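Local coordinates for protein hydrolase (Thermococcus thioreducens, PDB 6IAH) that acts as a magnesium-binding phosphatase of the haloacid dehalogenase superfamily with diverse substrates, phosphoglycolate possibly among them, at residues Val10-Arg15 with Lys126-Ile131; Leu146-Gly151 with Phe166-Ala171; Pro130-Gly135 with Arg162-Lys167; Trp2-Val7 with Gly194-Asp199. One frame throughout, in Å; residues are numbered along the deposited sequence.

Contact 1: Val10-Arg15 with Lys126-Ile131; sequences VLIDVR and KKERPI
The guanidinium of Arg129 carries the CD methylene of Arg15 over one face, 3.4 Å above its plane and shifted toward the rim. The Arg15 guanidinium is not stacked on it: the two planes are turned 46° apart, and aliphatic carbon, not the charged group, covers the Arg129 face, although the like charges remain close, NE of Arg15 being 4.4 Å from NH1 of Arg129. OD2 of Asp13 stands 4.4 Å from Arg129 NH2 but off the guanidinium plane, leaving an attraction of charges without a directed bond. An alanine in place of Arg15 would probably strip the methylene cover from the Arg129 face and leave its guanidinium freer to turn. The backbones that carry these groups form a short antiparallel pairing of strands 12-13 and 129-130, probably the flap of a HAD core, and the largely helical chain between them is consistent with a cap inserted there. Asp13, seen to bind a second magnesium ion, is gripped by backbone bonds from its N to Arg129 O (2.8 Å) and from Arg129 N to its own O (3.0 Å). Ile131 N adds a bond to Leu11 O at 2.7 Å. Chi1 of -63° sets CG of Glu128 anti to its carbonyl carbon, and the extended chain lies beside Val14 with Glu128 CD 3.8 Å from Val14 CG1; Tyr109, Ser17 and Arg152 hold the carboxylate.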
loop_
_atom_site.group_PDB
_atom_site.type_symbol
_atom_site.label_atom_id
_atom_site.label_comp_id
_atom_site.label_asym_id
_atom_site.label_seq_id
_atom_site.Cartn_x
_atom_site.Cartn_y
_atom_site.Cartn_z
ATOM N N VAL A 10 6.561 4.054 -5.938
ATOM C CA VAL A 10 7.500 3.846 -7.040
ATOM C C VAL A 10 6.828 4.248 -8.360
ATOM O O VAL A 10 7.265 5.207 -9.007
ATOM C CB VAL A 10 7.986 2.373 -7.104
ATOM C CG1 VAL A 10 8.776 2.110 -8.369
ATOM C CG2 VAL A 10 8.829 2.026 -5.875
ATOM N N LEU A 11 5.815 3.497 -8.815
ATOM C CA LEU A 11 5.059 3.883 -10.030
ATOM C C LEU A 11 3.997 4.944 -9.769
ATOM O O LEU A 11 3.687 5.706 -10.680
ATOM C CB LEU A 11 4.400 2.681 -10.683
ATOM C CG LEU A 11 5.382 1.537 -10.996
ATOM C CD1 LEU A 11 4.679 0.284 -11.546
ATOM C CD2 LEU A 11 6.488 1.958 -11.949
ATOM N N ILE A 12 3.374 4.902 -8.584
ATOM C CA ILE A 12 2.221 5.753 -8.229
ATOM C C ILE A 12 2.486 6.436 -6.897
ATOM O O ILE A 12 2.928 5.777 -5.910
ATOM C CB ILE A 12 0.926 4.910 -8.107
ATOM C CG1 ILE A 12 0.524 4.407 -9.506
ATOM C CG2 ILE A 12 -0.226 5.738 -7.557
ATOM C CD1 ILE A 12 -0.606 3.403 -9.513
ATOM N N ASP A 13 2.223 7.745 -6.860
ATOM C CA ASP A 13 2.251 8.516 -5.615
ATOM C C ASP A 13 0.839 8.383 -5.068
ATOM O O ASP A 13 -0.120 8.918 -5.683
ATOM C CB ASP A 13 2.564 9.973 -5.905
ATOM C CG ASP A 13 2.519 10.874 -4.677
ATOM O OD1 ASP A 13 2.116 10.519 -3.557
ATOM O OD2 ASP A 13 2.911 12.036 -4.872
ATOM N N VAL A 14 0.709 7.692 -3.939
ATOM C CA VAL A 14 -0.602 7.448 -3.351
ATOM C C VAL A 14 -0.820 8.534 -2.371
ATOM O O VAL A 14 -1.243 8.231 -1.228
ATOM C CB VAL A 14 -0.777 6.059 -2.703
ATOM C CG1 VAL A 14 -0.654 5.007 -3.804
ATOM C CG2 VAL A 14 0.213 5.773 -1.558
ATOM N N ARG A 15 -0.445 9.753 -2.822
ATOM C CA ARG A 15 -0.778 11.093 -2.267
ATOM C C ARG A 15 -1.691 10.976 -1.026
ATOM O O ARG A 15 -2.825 11.429 -0.923
ATOM C CB ARG A 15 -1.298 12.027 -3.408
ATOM C CG ARG A 15 -0.212 12.899 -4.151
ATOM C CD ARG A 15 -0.808 14.111 -4.903
ATOM N NE ARG A 15 -1.969 14.696 -4.191
ATOM C CZ ARG A 15 -3.271 14.698 -4.563
ATOM N NH1 ARG A 15 -3.719 14.225 -5.742
ATOM N NH2 ARG A 15 -4.160 15.241 -3.728
ATOM N N LYS A 126 -8.781 8.274 -6.826
ATOM C CA LYS A 126 -8.559 9.132 -7.966
ATOM C C LYS A 126 -7.674 10.339 -7.617
ATOM O O LYS A 126 -7.286 11.057 -8.519
ATOM C CB LYS A 126 -9.918 9.500 -8.619
ATOM C CG LYS A 126 -10.726 8.237 -8.972
ATOM C CD LYS A 126 -12.031 8.483 -9.721
ATOM C CE LYS A 126 -12.745 9.786 -9.321
ATOM N NZ LYS A 126 -13.313 9.856 -7.933
ATOM N N LYS A 127 -7.328 10.541 -6.340
ATOM C CA LYS A 127 -6.312 11.545 -5.970
ATOM C C LYS A 127 -4.874 11.019 -6.117
ATOM O O LYS A 127 -3.950 11.785 -5.966
ATOM C CB LYS A 127 -6.522 12.029 -4.562
ATOM C CG LYS A 127 -7.840 12.809 -4.380
ATOM C CD LYS A 127 -7.747 13.563 -3.064
ATOM C CE LYS A 127 -9.077 14.110 -2.581
ATOM N NZ LYS A 127 -9.679 14.960 -3.630
ATOM N N GLU A 128 -4.701 9.704 -6.380
ATOM C CA GLU A 128 -3.383 9.099 -6.632
ATOM C C GLU A 128 -2.897 9.583 -8.030
ATOM O O GLU A 128 -3.734 9.835 -8.964
ATOM C CB GLU A 128 -3.488 7.567 -6.573
ATOM C CG GLU A 128 -3.907 7.060 -5.194
ATOM C CD GLU A 128 -4.137 5.567 -5.090
ATOM O OE1 GLU A 128 -3.824 4.897 -6.082
ATOM O OE2 GLU A 128 -4.616 5.066 -4.009
ATOM N N ARG A 129 -1.575 9.721 -8.173
ATOM C CA ARG A 129 -0.969 10.314 -9.362
ATOM C C ARG A 129 0.155 9.436 -9.843
ATOM O O ARG A 129 0.901 8.861 -9.024
ATOM C CB ARG A 129 -0.360 11.669 -8.984
ATOM C CG ARG A 129 -1.423 12.703 -8.716
ATOM C CD ARG A 129 -0.914 14.137 -8.661
ATOM N NE ARG A 129 0.485 14.336 -8.230
ATOM C CZ ARG A 129 0.970 15.493 -7.730
ATOM N NH1 ARG A 129 0.186 16.568 -7.568
ATOM N NH2 ARG A 129 2.254 15.589 -7.369
ATOM N N PRO A 130 0.331 9.356 -11.164
ATOM C CA PRO A 130 1.438 8.545 -11.678
ATOM C C PRO A 130 2.785 9.210 -11.360
ATOM O O PRO A 130 2.888 10.455 -11.368
ATOM C CB PRO A 130 1.147 8.490 -13.181
ATOM C CG PRO A 130 0.390 9.725 -13.461
ATOM C CD PRO A 130 -0.468 9.929 -12.265
ATOM N N ILE A 131 3.747 8.418 -10.907
ATOM C CA ILE A 131 5.158 8.864 -10.914
ATOM C C ILE A 131 5.794 8.433 -12.234
ATOM O O ILE A 131 6.393 9.211 -12.922
ATOM C CB ILE A 131 5.968 8.323 -9.709
ATOM C CG1 ILE A 131 5.298 8.725 -8.388
ATOM C CG2 ILE A 131 7.412 8.795 -9.798
ATOM C CD1 ILE A 131 5.757 7.921 -7.175
#

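Contact 2: Leu146-Gly151 with Phe166-Ala171; sequences LGVVTG and FKFENA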
loop_
_atom_site.group_PDB
_atom_site.type_symbol
_atom_site.label_atom_id
_atom_site.label_comp_id
_atom_site.label_asym_id
_atom_site.label_seq_id
_atom_site.Cartn_x
_atom_site.Cartn_y
_atom_site.Cartn_z
ATOM N N LEU A 146 9.074 -6.976 -17.943
ATOM C CA LEU A 146 8.597 -6.079 -16.888
ATOM C C LEU A 146 7.569 -6.843 -16.030
ATOM O O LEU A 146 6.787 -7.667 -16.526
ATOM C CB LEU A 146 7.977 -4.823 -17.456
ATOM C CG LEU A 146 8.775 -3.960 -18.412
ATOM C CD1 LEU A 146 7.882 -2.752 -18.762
ATOM C CD2 LEU A 146 10.079 -3.518 -17.776
ATOM N N GLY A 147 7.604 -6.575 -14.733
ATOM C CA GLY A 147 6.683 -7.151 -13.817
ATOM C C GLY A 147 6.424 -6.320 -12.625
ATOM O O GLY A 147 7.129 -5.300 -12.404
ATOM N N VAL A 148 5.409 -6.692 -11.848
ATOM C CA VAL A 148 5.200 -5.987 -10.539
ATOM C C VAL A 148 4.975 -6.979 -9.436
ATOM O O VAL A 148 4.423 -8.070 -9.662
ATOM C CB VAL A 148 4.044 -4.924 -10.524
ATOM C CG1 VAL A 148 4.157 -3.926 -11.664
ATOM C CG2 VAL A 148 2.665 -5.538 -10.433
ATOM N N VAL A 149 5.405 -6.627 -8.232
ATOM C CA VAL A 149 4.993 -7.386 -7.033
ATOM C C VAL A 149 4.409 -6.343 -6.163
ATOM O O VAL A 149 5.130 -5.422 -5.789
ATOM C CB VAL A 149 6.163 -8.111 -6.338
ATOM C CG1 VAL A 149 5.709 -8.771 -5.054
ATOM C CG2 VAL A 149 6.840 -9.125 -7.271
ATOM N N THR A 150 3.150 -6.501 -5.773
ATOM C CA THR A 150 2.474 -5.413 -5.041
ATOM C C THR A 150 1.562 -5.983 -3.964
ATOM O O THR A 150 0.983 -7.033 -4.128
ATOM C CB THR A 150 1.729 -4.483 -6.026
ATOM O OG1 THR A 150 1.092 -3.378 -5.348
ATOM C CG2 THR A 150 0.727 -5.193 -6.818
ATOM N N GLY A 151 1.379 -5.232 -2.887
ATOM C CA GLY A 151 0.367 -5.541 -1.880
ATOM C C GLY A 151 -1.058 -5.242 -2.343
ATOM O O GLY A 151 -2.015 -5.639 -1.666
ATOM N N PHE A 166 -0.659 2.047 -18.316
ATOM C CA PHE A 166 0.106 0.906 -18.824
ATOM C C PHE A 166 -0.368 -0.336 -18.140
ATOM O O PHE A 166 -0.644 -0.328 -16.937
ATOM C CB PHE A 166 1.609 1.128 -18.598
ATOM C CG PHE A 166 2.494 0.052 -19.208
ATOM C CD1 PHE A 166 2.964 0.179 -20.509
ATOM C CD2 PHE A 166 2.917 -1.019 -18.457
ATOM C CE1 PHE A 166 3.784 -0.796 -21.052
ATOM C CE2 PHE A 166 3.756 -2.002 -18.993
ATOM C CZ PHE A 166 4.188 -1.885 -20.288
ATOM N N LYS A 167 -0.468 -1.418 -18.896
ATOM C CA LYS A 167 -0.969 -2.691 -18.387
ATOM C C LYS A 167 0.219 -3.635 -18.051
ATOM O O LYS A 167 1.148 -3.744 -18.844
ATOM C CB LYS A 167 -1.879 -3.315 -19.477
ATOM C CG LYS A 167 -2.939 -4.284 -18.969
ATOM C CD LYS A 167 -4.290 -4.028 -19.636
ATOM N N PHE A 168 0.215 -4.299 -16.915
ATOM C CA PHE A 168 1.280 -5.244 -16.580
ATOM C C PHE A 168 0.752 -6.669 -16.690
ATOM O O PHE A 168 -0.006 -7.118 -15.833
ATOM C CB PHE A 168 1.805 -5.019 -15.169
ATOM C CG PHE A 168 2.596 -3.748 -15.021
ATOM C CD1 PHE A 168 3.959 -3.738 -15.278
ATOM C CD2 PHE A 168 1.973 -2.580 -14.696
ATOM C CE1 PHE A 168 4.696 -2.582 -15.146
ATOM C CE2 PHE A 168 2.701 -1.429 -14.564
ATOM C CZ PHE A 168 4.076 -1.423 -14.770
ATOM N N GLU A 169 1.269 -7.395 -17.672
ATOM C CA GLU A 169 0.900 -8.806 -17.839
ATOM C C GLU A 169 1.482 -9.733 -16.807
ATOM O O GLU A 169 0.898 -10.779 -16.504
ATOM C CB GLU A 169 1.254 -9.248 -19.255
ATOM C CG GLU A 169 0.433 -8.441 -20.291
ATOM C CD GLU A 169 -1.085 -8.304 -19.937
ATOM O OE1 GLU A 169 -1.782 -9.337 -19.668
ATOM O OE2 GLU A 169 -1.589 -7.155 -19.893
ATOM N N ASN A 170 2.607 -9.348 -16.214
ATOM C CA ASN A 170 3.278 -10.154 -15.198
ATOM C C ASN A 170 3.138 -9.413 -13.868
ATOM O O ASN A 170 3.803 -8.399 -13.666
ATOM C CB ASN A 170 4.742 -10.284 -15.581
ATOM C CG ASN A 170 4.947 -10.815 -16.990
ATOM O OD1 ASN A 170 4.314 -11.769 -17.385
ATOM N ND2 ASN A 170 5.857 -10.197 -17.736
ATOM N N ALA A 171 2.237 -9.861 -12.985
ATOM C CA ALA A 171 1.960 -9.145 -11.771
ATOM C C ALA A 171 1.708 -10.172 -10.669
ATOM O O ALA A 171 1.011 -11.163 -10.914
ATOM C CB ALA A 171 0.746 -8.271 -11.960
HETATM O O HOH W 1 4.280 -6.787 -16.937
#
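Val148 and Phe168 meet through matching first torsions: chi1 of -51° sets Val148 CG1 anti to its carbonyl carbon, and chi1 of -70° does the same for CG of Phe168. The methyl thereby comes down over the middle of the ring, 3.6 Å from the centroid of Phe168 and only 11° off the ring normal, a CH-pi contact in its simplest form. The opposite face of the same ring is covered by Phe166, whose CD2 sits 3.8 Å above the plane of Phe168 in an edge-to-face pairing, so the ring is held between a methyl and an aromatic edge. The other branch of Val148, CG2, rests 3.7 Å from CB of Ala171. Polar links join the backbones. Asn170 uses its amide ND2 to bond Leu146 O at 3.0 Å, with that oxygen close to the amide plane, while its own backbone O accepts from Val148 N, also at 3.0 Å. A water donates to Leu146 O (2.7 Å) and accepts from Asn170 N (3.1 Å), giving the Leu146 carbonyl two donors. These bonds start the parallel pairing of strand 145-149 with strand 171-172, the two ends of a beta-alpha-beta crossover whose helix 154-164 lays Met157 against both Val148 and Phe168; strand 2-5 flanks strand 145-149 on its other side, with Phe5 also touching the Phe168 ring.

Contact 3: Pro130-Gly135 with Arg162-Lys167; sequences PIVRRG and RIIGFK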
loop_
_atom_site.group_PDB
_atom_site.type_symbol
_atom_site.label_atom_id
_atom_site.label_comp_id
_atom_site.label_asym_id
_atom_site.label_seq_id
_atom_site.Cartn_x
_atom_site.Cartn_y
_atom_site.Cartn_z
ATOM N N PRO A 130 0.331 9.356 -11.164
ATOM C CA PRO A 130 1.438 8.545 -11.678
ATOM C C PRO A 130 2.785 9.210 -11.360
ATOM O O PRO A 130 2.888 10.455 -11.368
ATOM C CB PRO A 130 1.147 8.490 -13.181
ATOM C CG PRO A 130 0.390 9.725 -13.461
ATOM C CD PRO A 130 -0.468 9.929 -12.265
ATOM N N ILE A 131 3.747 8.418 -10.907
ATOM C CA ILE A 131 5.158 8.864 -10.914
ATOM C C ILE A 131 5.794 8.433 -12.234
ATOM O O ILE A 131 6.393 9.211 -12.922
ATOM C CB ILE A 131 5.968 8.323 -9.709
ATOM C CG1 ILE A 131 5.298 8.725 -8.388
ATOM C CG2 ILE A 131 7.412 8.795 -9.798
ATOM C CD1 ILE A 131 5.757 7.921 -7.175
ATOM N N VAL A 132 5.596 7.186 -12.621
ATOM C CA VAL A 132 6.227 6.696 -13.842
ATOM C C VAL A 132 5.592 7.359 -15.096
ATOM O O VAL A 132 4.422 7.755 -15.058
ATOM C CB VAL A 132 6.189 5.156 -13.864
ATOM C CG1 VAL A 132 4.771 4.646 -14.072
ATOM C CG2 VAL A 132 7.149 4.623 -14.897
ATOM N N ARG A 133 6.392 7.550 -16.156
ATOM C CA ARG A 133 5.924 8.042 -17.436
ATOM C C ARG A 133 5.697 6.794 -18.231
ATOM O O ARG A 133 6.611 5.988 -18.353
ATOM C CB ARG A 133 6.958 8.929 -18.117
ATOM C CG ARG A 133 7.209 10.173 -17.263
ATOM C CD ARG A 133 7.880 11.268 -18.078
ATOM N NE ARG A 133 9.075 10.807 -18.797
ATOM C CZ ARG A 133 10.340 10.893 -18.373
ATOM N NH1 ARG A 133 10.681 11.411 -17.186
ATOM N NH2 ARG A 133 11.296 10.426 -19.181
ATOM N N ARG A 134 4.488 6.655 -18.778
ATOM C CA ARG A 134 4.098 5.466 -19.550
ATOM C C ARG A 134 5.029 5.223 -20.761
ATOM O O ARG A 134 5.262 4.072 -21.179
ATOM C CB ARG A 134 2.604 5.562 -19.982
ATOM C CG ARG A 134 2.088 6.963 -20.321
ATOM C CD ARG A 134 0.561 7.041 -20.597
ATOM N NE ARG A 134 0.286 8.063 -21.608
ATOM C CZ ARG A 134 -0.171 9.297 -21.374
ATOM N NH1 ARG A 134 -0.493 9.713 -20.147
ATOM N NH2 ARG A 134 -0.319 10.124 -22.397
ATOM N N GLY A 135 5.550 6.306 -21.327
ATOM C CA GLY A 135 6.474 6.225 -22.494
ATOM C C GLY A 135 7.720 5.443 -22.155
ATOM O O GLY A 135 8.194 4.620 -22.962
ATOM N N ARG A 162 -4.898 1.997 -14.670
ATOM C CA ARG A 162 -5.577 3.203 -15.131
ATOM C C ARG A 162 -4.802 4.451 -14.817
ATOM O O ARG A 162 -4.659 5.343 -15.666
ATOM C CB ARG A 162 -6.970 3.321 -14.521
ATOM C CG ARG A 162 -7.902 2.173 -14.964
ATOM C CD ARG A 162 -9.269 2.508 -14.387
ATOM N NE ARG A 162 -10.080 1.341 -14.144
ATOM C CZ ARG A 162 -11.218 1.398 -13.443
ATOM N NH1 ARG A 162 -11.722 2.545 -13.028
ATOM N NH2 ARG A 162 -11.874 0.324 -13.227
ATOM N N ILE A 163 -4.278 4.515 -13.618
ATOM C CA ILE A 163 -3.552 5.722 -13.170
ATOM C C ILE A 163 -2.269 5.912 -13.994
ATOM O O ILE A 163 -1.941 7.004 -14.361
ATOM C CB ILE A 163 -3.226 5.632 -11.654
ATOM C CG1 ILE A 163 -4.520 5.740 -10.832
ATOM C CG2 ILE A 163 -2.266 6.745 -11.184
ATOM C CD1 ILE A 163 -4.443 5.154 -9.477
ATOM N N ILE A 164 -1.557 4.795 -14.220
ATOM C CA ILE A 164 -0.280 4.763 -14.918
ATOM C C ILE A 164 -0.457 4.926 -16.419
ATOM O O ILE A 164 0.296 5.646 -17.055
ATOM C CB ILE A 164 0.476 3.441 -14.611
ATOM C CG1 ILE A 164 0.883 3.418 -13.138
ATOM C CG2 ILE A 164 1.713 3.264 -15.500
ATOM C CD1 ILE A 164 1.178 2.058 -12.567
ATOM N N GLY A 165 -1.472 4.282 -16.980
ATOM C CA GLY A 165 -1.673 4.224 -18.398
ATOM C C GLY A 165 -0.818 3.153 -19.029
ATOM O O GLY A 165 -0.309 3.332 -20.154
ATOM N N PHE A 166 -0.659 2.047 -18.316
ATOM C CA PHE A 166 0.106 0.906 -18.824
ATOM C C PHE A 166 -0.368 -0.336 -18.140
ATOM O O PHE A 166 -0.644 -0.328 -16.937
ATOM C CB PHE A 166 1.609 1.128 -18.598
ATOM C CG PHE A 166 2.494 0.052 -19.208
ATOM C CD1 PHE A 166 2.964 0.179 -20.509
ATOM C CD2 PHE A 166 2.917 -1.019 -18.457
ATOM C CE1 PHE A 166 3.784 -0.796 -21.052
ATOM C CE2 PHE A 166 3.756 -2.002 -18.993
ATOM C CZ PHE A 166 4.188 -1.885 -20.288
ATOM N N LYS A 167 -0.468 -1.418 -18.896
ATOM C CA LYS A 167 -0.969 -2.691 -18.387
ATOM C C LYS A 167 0.219 -3.635 -18.051
ATOM O O LYS A 167 1.148 -3.744 -18.844
ATOM C CB LYS A 167 -1.879 -3.315 -19.477
ATOM C CG LYS A 167 -2.939 -4.284 -18.969
ATOM C CD LYS A 167 -4.290 -4.028 -19.636
HETATM O O HOH W 2 2.237 7.400 -16.754
#
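Where helix 154-164 ends, its last turn packs against the link leading from strand 129-130 into helix 134-141, and Pro130 meets Ile163 there. The proline ring lies close to the helix backbone, CB of Pro130 3.6 Å from Ile163 O, while its CD touches CG2 of Ile163 at 3.8 Å. Deeper in, chi1 of 70° puts Val132 CG1 between its backbone N and carbonyl carbon, against Ile164; that residue has two conformers, so the exact fit is uncertain. The join is one of helix end to helix start on one side of the HAD core: Arg133 occupies the N-cap position of helix 134-141, and Gly165, the first residue past helix 154-164, has a positive phi of 82°, where a side chain would collide with the carbonyl oxygen of Ile164, which favours glycine. No direct hydrogen bond spans the two segments; a single water does so, donating to Ile164 O at 2.6 Å and to Val132 O at 2.8 Å, and accepting weakly from Arg134 N.

Contact 4: Trp2-Val7 with Gly194-Asp199; sequences WIVFDV and GVYIGD. With MG (magnesium ion), chain B.
Val4 and Tyr196 pack tightly between neighbouring parallel strands at the middle of the Rossmann-like HAD sheet. The tyrosine CG is anti to its backbone N (chi1 -169°), and Val4 CG1 approaches the ring at its edge, 3.6 Å from CD1 of Tyr196. The ring then reaches on toward Asp6, bringing OH of Tyr196 to 3.2 Å from CA of Asp6; that hydroxyl is bonded to Val149 O and to Lys179 NZ, and the same lysine makes a salt bridge with Asp6 OD1. A phenylalanine in place of Tyr196 would probably leave Val149 O without this hydroxyl partner and Lys179 less firmly fixed beside Asp6. Four backbone bonds hold the strands in step, among them Ile197 N to Val4 O at 2.8 Å and Asp6 N to Ile197 O at 3.0 Å. The face bearing Phe5 and Ile197 is less closely fitted, CD1 of Phe5 lying 4.0 Å from CG1 of Ile197, with Phe232 of helix 229-239 touching Ile197 there. At the C-terminal ends of the strands the packing gives way to metal and water. Asp6, in the DxDx(T/V) pattern expected of the family, binds magnesium through OD2 at 1.9 Å, and Asp199 through OD1 at 2.0 Å; backbone O of Asp8 and three waters complete six ligands, one of these waters donating to Asp199 OD2 at 2.6 Å.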
loop_
_atom_site.group_PDB
_atom_site.type_symbol
_atom_site.label_atom_id
_atom_site.label_comp_id
_atom_site.label_asym_id
_atom_site.label_seq_id
_atom_site.Cartn_x
_atom_site.Cartn_y
_atom_site.Cartn_z
ATOM N N TRP A 2 14.962 -8.902 -16.129
ATOM C CA TRP A 2 13.692 -8.440 -15.532
ATOM C C TRP A 2 13.891 -7.091 -14.887
ATOM O O TRP A 2 14.885 -6.897 -14.238
ATOM C CB TRP A 2 13.237 -9.394 -14.458
ATOM C CG TRP A 2 12.490 -10.631 -14.971
ATOM C CD1 TRP A 2 13.040 -11.808 -15.276
ATOM C CD2 TRP A 2 11.074 -10.778 -15.196
ATOM N NE1 TRP A 2 12.084 -12.696 -15.671
ATOM C CE2 TRP A 2 10.863 -12.082 -15.661
ATOM C CE3 TRP A 2 9.973 -9.944 -15.055
ATOM C CZ2 TRP A 2 9.591 -12.567 -15.951
ATOM C CZ3 TRP A 2 8.721 -10.429 -15.298
ATOM C CH2 TRP A 2 8.522 -11.723 -15.764
ATOM N N ILE A 3 12.951 -6.189 -15.086
ATOM C CA ILE A 3 12.788 -5.035 -14.207
ATOM C C ILE A 3 11.385 -5.210 -13.532
ATOM O O ILE A 3 10.353 -5.178 -14.181
ATOM C CB ILE A 3 12.900 -3.716 -14.946
ATOM C CG1 ILE A 3 14.267 -3.588 -15.665
ATOM C CG2 ILE A 3 12.660 -2.542 -14.018
ATOM C CD1 ILE A 3 14.370 -2.396 -16.557
ATOM N N VAL A 4 11.408 -5.397 -12.224
ATOM C CA VAL A 4 10.234 -5.631 -11.399
ATOM C C VAL A 4 10.045 -4.440 -10.494
ATOM O O VAL A 4 11.009 -3.953 -9.905
ATOM C CB VAL A 4 10.346 -6.893 -10.629
ATOM C CG1 VAL A 4 8.994 -7.270 -10.006
ATOM C CG2 VAL A 4 10.751 -8.038 -11.572
ATOM N N PHE A 5 8.812 -3.990 -10.403
ATOM C CA PHE A 5 8.487 -2.761 -9.641
ATOM C C PHE A 5 7.516 -3.086 -8.487
ATOM O O PHE A 5 6.604 -3.937 -8.575
ATOM C CB PHE A 5 7.754 -1.732 -10.525
ATOM C CG PHE A 5 8.378 -1.471 -11.842
ATOM C CD1 PHE A 5 9.364 -0.502 -11.963
ATOM C CD2 PHE A 5 7.906 -2.141 -13.003
ATOM C CE1 PHE A 5 9.924 -0.235 -13.196
ATOM C CE2 PHE A 5 8.462 -1.878 -14.237
ATOM C CZ PHE A 5 9.471 -0.893 -14.336
ATOM N N ASP A 6 7.711 -2.370 -7.397
ATOM C CA ASP A 6 6.640 -2.032 -6.467
ATOM C C ASP A 6 5.741 -1.005 -7.172
ATOM O O ASP A 6 6.174 -0.329 -8.109
ATOM C CB ASP A 6 7.257 -1.428 -5.180
ATOM C CG ASP A 6 6.211 -1.068 -4.094
ATOM O OD1 ASP A 6 5.225 -1.800 -3.883
ATOM O OD2 ASP A 6 6.411 -0.019 -3.457
ATOM N N VAL A 7 4.500 -0.876 -6.720
ATOM C CA VAL A 7 3.592 0.124 -7.268
ATOM C C VAL A 7 3.626 1.361 -6.383
ATOM O O VAL A 7 4.053 2.411 -6.840
ATOM C CB VAL A 7 2.191 -0.428 -7.417
ATOM C CG1 VAL A 7 1.209 0.610 -7.917
ATOM C CG2 VAL A 7 2.196 -1.602 -8.354
ATOM N N GLY A 194 17.651 -10.052 -12.712
ATOM C CA GLY A 194 16.891 -8.820 -12.767
ATOM C C GLY A 194 17.126 -7.931 -11.595
ATOM O O GLY A 194 18.040 -8.152 -10.766
ATOM N N VAL A 195 16.259 -6.919 -11.529
ATOM C CA VAL A 195 16.268 -5.947 -10.465
ATOM C C VAL A 195 14.824 -5.670 -9.975
ATOM O O VAL A 195 13.880 -5.689 -10.787
ATOM C CB VAL A 195 16.955 -4.647 -10.924
ATOM C CG1 VAL A 195 16.300 -4.034 -12.155
ATOM C CG2 VAL A 195 17.071 -3.619 -9.781
ATOM N N TYR A 196 14.690 -5.405 -8.660
ATOM C CA TYR A 196 13.448 -4.971 -8.059
ATOM C C TYR A 196 13.631 -3.533 -7.663
ATOM O O TYR A 196 14.600 -3.224 -7.011
ATOM C CB TYR A 196 13.077 -5.792 -6.823
ATOM C CG TYR A 196 11.667 -5.535 -6.340
ATOM C CD1 TYR A 196 10.559 -6.040 -7.027
ATOM C CD2 TYR A 196 11.414 -4.742 -5.211
ATOM C CE1 TYR A 196 9.259 -5.764 -6.591
ATOM C CE2 TYR A 196 10.121 -4.484 -4.755
ATOM C CZ TYR A 196 9.044 -4.972 -5.449
ATOM O OH TYR A 196 7.757 -4.678 -5.016
ATOM N N ILE A 197 12.654 -2.698 -8.006
ATOM C CA ILE A 197 12.629 -1.238 -7.632
ATOM C C ILE A 197 11.586 -1.013 -6.550
ATOM O O ILE A 197 10.396 -1.211 -6.821
ATOM C CB ILE A 197 12.265 -0.370 -8.847
ATOM C CG1 ILE A 197 12.964 -0.814 -10.141
ATOM C CG2 ILE A 197 12.478 1.119 -8.519
ATOM C CD1 ILE A 197 14.447 -0.993 -10.036
ATOM N N GLY A 198 12.041 -0.624 -5.327
ATOM C CA GLY A 198 11.193 -0.424 -4.161
ATOM C C GLY A 198 11.406 1.007 -3.642
ATOM O O GLY A 198 12.267 1.700 -4.135
ATOM N N ASP A 199 10.549 1.395 -2.721
ATOM C CA ASP A 199 10.677 2.680 -1.965
ATOM C C ASP A 199 10.881 2.459 -0.443
ATOM O O ASP A 199 11.144 3.385 0.240
ATOM C CB ASP A 199 9.471 3.556 -2.258
ATOM C CG ASP A 199 8.168 3.007 -1.697
ATOM O OD1 ASP A 199 7.755 1.838 -1.976
ATOM O OD2 ASP A 199 7.496 3.764 -0.972
HETATM MG MG MG B . 5.934 0.937 -1.866
HETATM O O HOH W 3 4.234 -0.084 -1.609
HETATM O O HOH W 4 5.413 2.247 -0.458
HETATM O O HOH W 5 7.012 -0.416 -0.659
#

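Overall arrangement
From the N terminus, strand 2-5 opens contact 4, which closes only at 194-199 and so encloses the other three. Within that long loop, contact 1 joins 10-15 to 126-131 and shuts off the largely helical insertion from the core. Contact 3 starts on the residues where contact 1 ends, sharing Pro130 and Ile131, and runs to 162-167. Contact 2 opens at 146-151, inside the span of contact 3, and closes just beyond it at 166-171, so the two overlap and share Phe166 and Lys167. Leu11 touches contacts 2 and 3 from contact 1, while strand 2-5 lies between the strands 145-149 and 194-198 of contacts 2 and 4.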